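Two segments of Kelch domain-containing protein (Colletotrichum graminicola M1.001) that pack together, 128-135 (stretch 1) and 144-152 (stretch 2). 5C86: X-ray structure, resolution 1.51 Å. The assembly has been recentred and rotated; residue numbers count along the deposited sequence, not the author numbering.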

# COMPACT_ATOMS: atom_id res chain seq x y z
N GLU A 128 -7.39 -8.83 -13.87
CA GLU A 128 -6.77 -9.74 -14.84
C GLU A 128 -5.36 -10.12 -14.57
O GLU A 128 -4.74 -10.88 -15.33
N GLY A 129 -4.77 -9.56 -13.50
CA GLY A 129 -3.42 -9.77 -13.20
C GLY A 129 -2.46 -8.88 -14.03
O GLY A 129 -1.25 -9.02 -13.90
N LYS A 130 -3.02 -7.94 -14.73
CA LYS A 130 -2.18 -7.01 -15.51
C LYS A 130 -1.75 -5.88 -14.61
O LYS A 130 -2.28 -5.73 -13.51
N ILE A 131 -0.77 -5.10 -15.06
CA ILE A 131 -0.24 -3.96 -14.26
C ILE A 131 -0.56 -2.67 -14.98
O ILE A 131 -0.03 -2.46 -16.12
N PHE A 132 -1.41 -1.84 -14.44
CA PHE A 132 -1.86 -0.56 -15.07
C PHE A 132 -1.06 0.55 -14.44
O PHE A 132 -0.96 0.62 -13.18
N VAL A 133 -0.52 1.44 -15.28
CA VAL A 133 0.13 2.67 -14.73
C VAL A 133 -0.44 3.89 -15.41
O VAL A 133 -0.85 3.82 -16.61
N ILE A 134 -0.46 5.00 -14.67
CA ILE A 134 -0.87 6.24 -15.26
C ILE A 134 -0.24 7.39 -14.52
O ILE A 134 0.05 7.32 -13.32
N GLY A 135 -0.04 8.48 -15.26
CA GLY A 135 0.67 9.64 -14.72
C GLY A 135 2.13 9.50 -14.44
O GLY A 135 2.82 8.59 -14.90
N ARG A 144 1.77 11.81 -19.79
CA ARG A 144 1.89 10.54 -19.08
C ARG A 144 0.57 9.74 -19.02
O ARG A 144 0.02 9.43 -17.96
N ASN A 145 0.08 9.34 -20.17
CA ASN A 145 -1.11 8.61 -20.32
C ASN A 145 -1.03 7.15 -19.85
O ASN A 145 0.03 6.70 -19.42
N GLY A 146 -2.20 6.51 -19.83
CA GLY A 146 -2.30 5.14 -19.29
C GLY A 146 -1.72 4.08 -20.15
O GLY A 146 -1.80 4.17 -21.41
N GLU A 147 -1.08 3.07 -19.54
CA GLU A 147 -0.61 1.92 -20.24
C GLU A 147 -0.76 0.71 -19.35
O GLU A 147 -0.83 0.84 -18.10
N VAL A 148 -0.71 -0.44 -19.97
CA VAL A 148 -0.95 -1.72 -19.23
C VAL A 148 0.05 -2.78 -19.61
O VAL A 148 0.39 -2.95 -20.81
N TYR A 149 0.60 -3.47 -18.59
CA TYR A 149 1.56 -4.50 -18.72
C TYR A 149 0.87 -5.89 -18.63
O TYR A 149 0.19 -6.18 -17.63
N ASP A 150 1.16 -6.77 -19.58
CA ASP A 150 0.62 -8.14 -19.56
C ASP A 150 1.80 -8.98 -19.22
O ASP A 150 2.69 -9.20 -20.02
N PRO A 151 1.87 -9.55 -18.01
CA PRO A 151 3.04 -10.25 -17.58
C PRO A 151 3.23 -11.57 -18.29
O PRO A 151 4.32 -12.07 -18.31
N LYS A 152 2.18 -12.13 -18.82
CA LYS A 152 2.28 -13.40 -19.61
C LYS A 152 2.91 -13.16 -20.94
O LYS A 152 3.56 -14.04 -21.44

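What holds the two stretches in register, and where does that leave the side chains? They run antiparallel, and paired backbone hydrogen bonds join Ile131 to Tyr149 (Ile131 N to Tyr149 O 2.9 Å, Tyr149 N to Ile131 O 2.7 Å) and Val133 to Glu147 (Val133 N to Glu147 O 2.9 Å, Glu147 N to Val133 O 3.0 Å). A further bond from Gly135 N to Arg144 O, 2.9 Å, ties the stretches together beyond these pairs. Because the strands lie side by side in a sheet, their side chains leave to its two faces and touch as neighbours: Ile131, Val133, Glu147 and Tyr149 share one face, Phe132 and Val148 the other.

How does Lys130 come to have more of its surface covered by the other stretch than any other residue? Its CA-to-CB bond points sideways, and the chain is extended, with chi1 m and chi2 to chi4 all t; the closest contacts are at its root. Lys130 CB lies 3.3 Å from Tyr149 O and 3.6 Å from Val148 CG2, an apolar contact with a valine whose chi1 is p. Farther out, Lys130 CE comes to 3.9 Å from Asp150 OD2. The charged ends do not close into a salt bridge: Lys130 NZ stays 4.4 Å from Asp150 OD2, near enough for a favourable charge interaction, while a long salt bridge of 3.7 Å links Lys130 NZ to Glu128 OE1 within its own stretch.

What do Ile131 and Glu147, next in covered area, find on their shared face? Ile131, with chi1 and chi2 both m, meets Tyr149 at the root, Ile131 CB to Tyr149 CB 4.0 Å. Tyr149 has chi1 t, and its ring presents an edge to Ile131 CG1 before the end of the side chain leads away. Glu147, chi1 p and chi2 t, lays its aliphatic part against Val133, chi1 m; Val133 CG2 is 3.5 Å from Glu147 CG. The carboxylate oxygens of Glu147 are hydrogen-bonded elsewhere in the structure, which satisfies the buried acid while its methylene carbon packs on the valine.

Why does the other face accommodate Phe132 so closely? With chi1 t, its ring reaches along the partner backbone, placing Phe132 CD1 3.5 Å from Glu147 O and Phe132 CE1 4.2 Å from Gly146 CA. Glycine matters here, since an ideal CB on Gly146 would sit a tight 3.2 Å from Phe132 CE1. Nearby, Ile134, t at both chi angles, rests its CG1 3.7 Å from Gly146 N.

How is the opposite end, around Pro151, finished? The CA-to-CB bond of Pro151 points toward stretch 1, and Pro151 CG lies 3.6 Å from Gly129 O. Asp150, chi1 t, uses OD1 to accept from Lys152 N at 2.9 Å and to form a salt bridge with Lys152 NZ at 2.8 Å. One water then spans the stretches, accepting from Lys152 NZ at 2.8 Å and donating to Glu128 O at 2.8 Å.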

# COMPACT_ATOMS: atom_id res chain seq x y z
CB GLU A 128 -6.89 -9.15 -16.28
CG GLU A 128 -8.29 -8.88 -16.70
CD GLU A 128 -8.40 -8.28 -18.14
OE1 GLU A 128 -7.48 -7.52 -18.54
OE2 GLU A 128 -9.46 -8.55 -18.82
CB LYS A 130 -2.95 -6.50 -16.74
CG LYS A 130 -3.17 -7.63 -17.73
CD LYS A 130 -3.85 -7.10 -18.97
CE LYS A 130 -4.00 -8.26 -19.96
NZ LYS A 130 -4.86 -7.83 -21.09
CB ILE A 131 1.24 -4.01 -13.96
CG1 ILE A 131 1.78 -5.34 -13.46
CG2 ILE A 131 1.61 -2.82 -13.13
CD1 ILE A 131 1.14 -5.90 -12.21
CB PHE A 132 -3.34 -0.35 -14.84
CG PHE A 132 -3.90 0.94 -15.29
CD1 PHE A 132 -3.94 1.28 -16.64
CD2 PHE A 132 -4.35 1.87 -14.35
CE1 PHE A 132 -4.59 2.45 -17.05
CE2 PHE A 132 -4.93 3.08 -14.77
CZ PHE A 132 -5.05 3.37 -16.12
CB VAL A 133 1.67 2.68 -14.86
CG1 VAL A 133 2.33 1.46 -14.27
CG2 VAL A 133 2.12 2.73 -16.32
CB ILE A 134 -2.42 6.35 -15.34
CG1 ILE A 134 -2.87 7.48 -16.31
CG2 ILE A 134 -3.04 6.54 -13.93
CD1 ILE A 134 -4.32 7.44 -16.66
CB ARG A 144 2.45 10.81 -17.68
CG ARG A 144 3.74 11.65 -17.67
CD ARG A 144 5.05 11.00 -18.21
NE ARG A 144 6.23 11.69 -17.59
CZ ARG A 144 6.62 12.92 -17.87
NH1 ARG A 144 6.06 13.55 -18.90
NH2 ARG A 144 7.60 13.49 -17.19
CB ASN A 145 -1.63 8.68 -21.77
CG ASN A 145 -1.99 10.07 -22.18
OD1 ASN A 145 -2.64 10.80 -21.45
ND2 ASN A 145 -1.67 10.44 -23.42
CB GLU A 147 0.78 2.08 -20.75
CG GLU A 147 1.94 2.28 -19.75
CD GLU A 147 3.24 2.41 -20.49
OE1 GLU A 147 3.87 3.48 -20.39
OE2 GLU A 147 3.68 1.41 -21.11
CB VAL A 148 -2.38 -2.14 -19.37
CG1 VAL A 148 -2.80 -2.51 -20.80
CG2 VAL A 148 -2.70 -3.32 -18.41
CB TYR A 149 2.62 -4.42 -17.69
CG TYR A 149 3.70 -5.43 -17.78
CD1 TYR A 149 4.63 -5.43 -18.84
CD2 TYR A 149 3.84 -6.41 -16.84
CE1 TYR A 149 5.65 -6.34 -18.88
CE2 TYR A 149 4.85 -7.38 -16.87
CZ TYR A 149 5.79 -7.37 -17.93
OH TYR A 149 6.80 -8.36 -18.00
CB ASP A 150 0.03 -8.51 -20.92
CG ASP A 150 -0.50 -9.98 -20.95
OD1 ASP A 150 -0.06 -10.76 -20.10
OD2 ASP A 150 -1.29 -10.30 -21.82
CB PRO A 151 2.83 -10.44 -16.05
CG PRO A 151 1.39 -10.36 -15.91
CD PRO A 151 0.95 -9.32 -16.87
CB LYS A 152 0.90 -14.03 -19.80
CG LYS A 152 0.29 -14.50 -18.45
CD LYS A 152 -1.17 -14.97 -18.58
CE LYS A 152 -2.11 -13.90 -19.19
NZ LYS A 152 -1.90 -12.43 -18.78
O HOH W 1 -2.21 -11.79 -16.11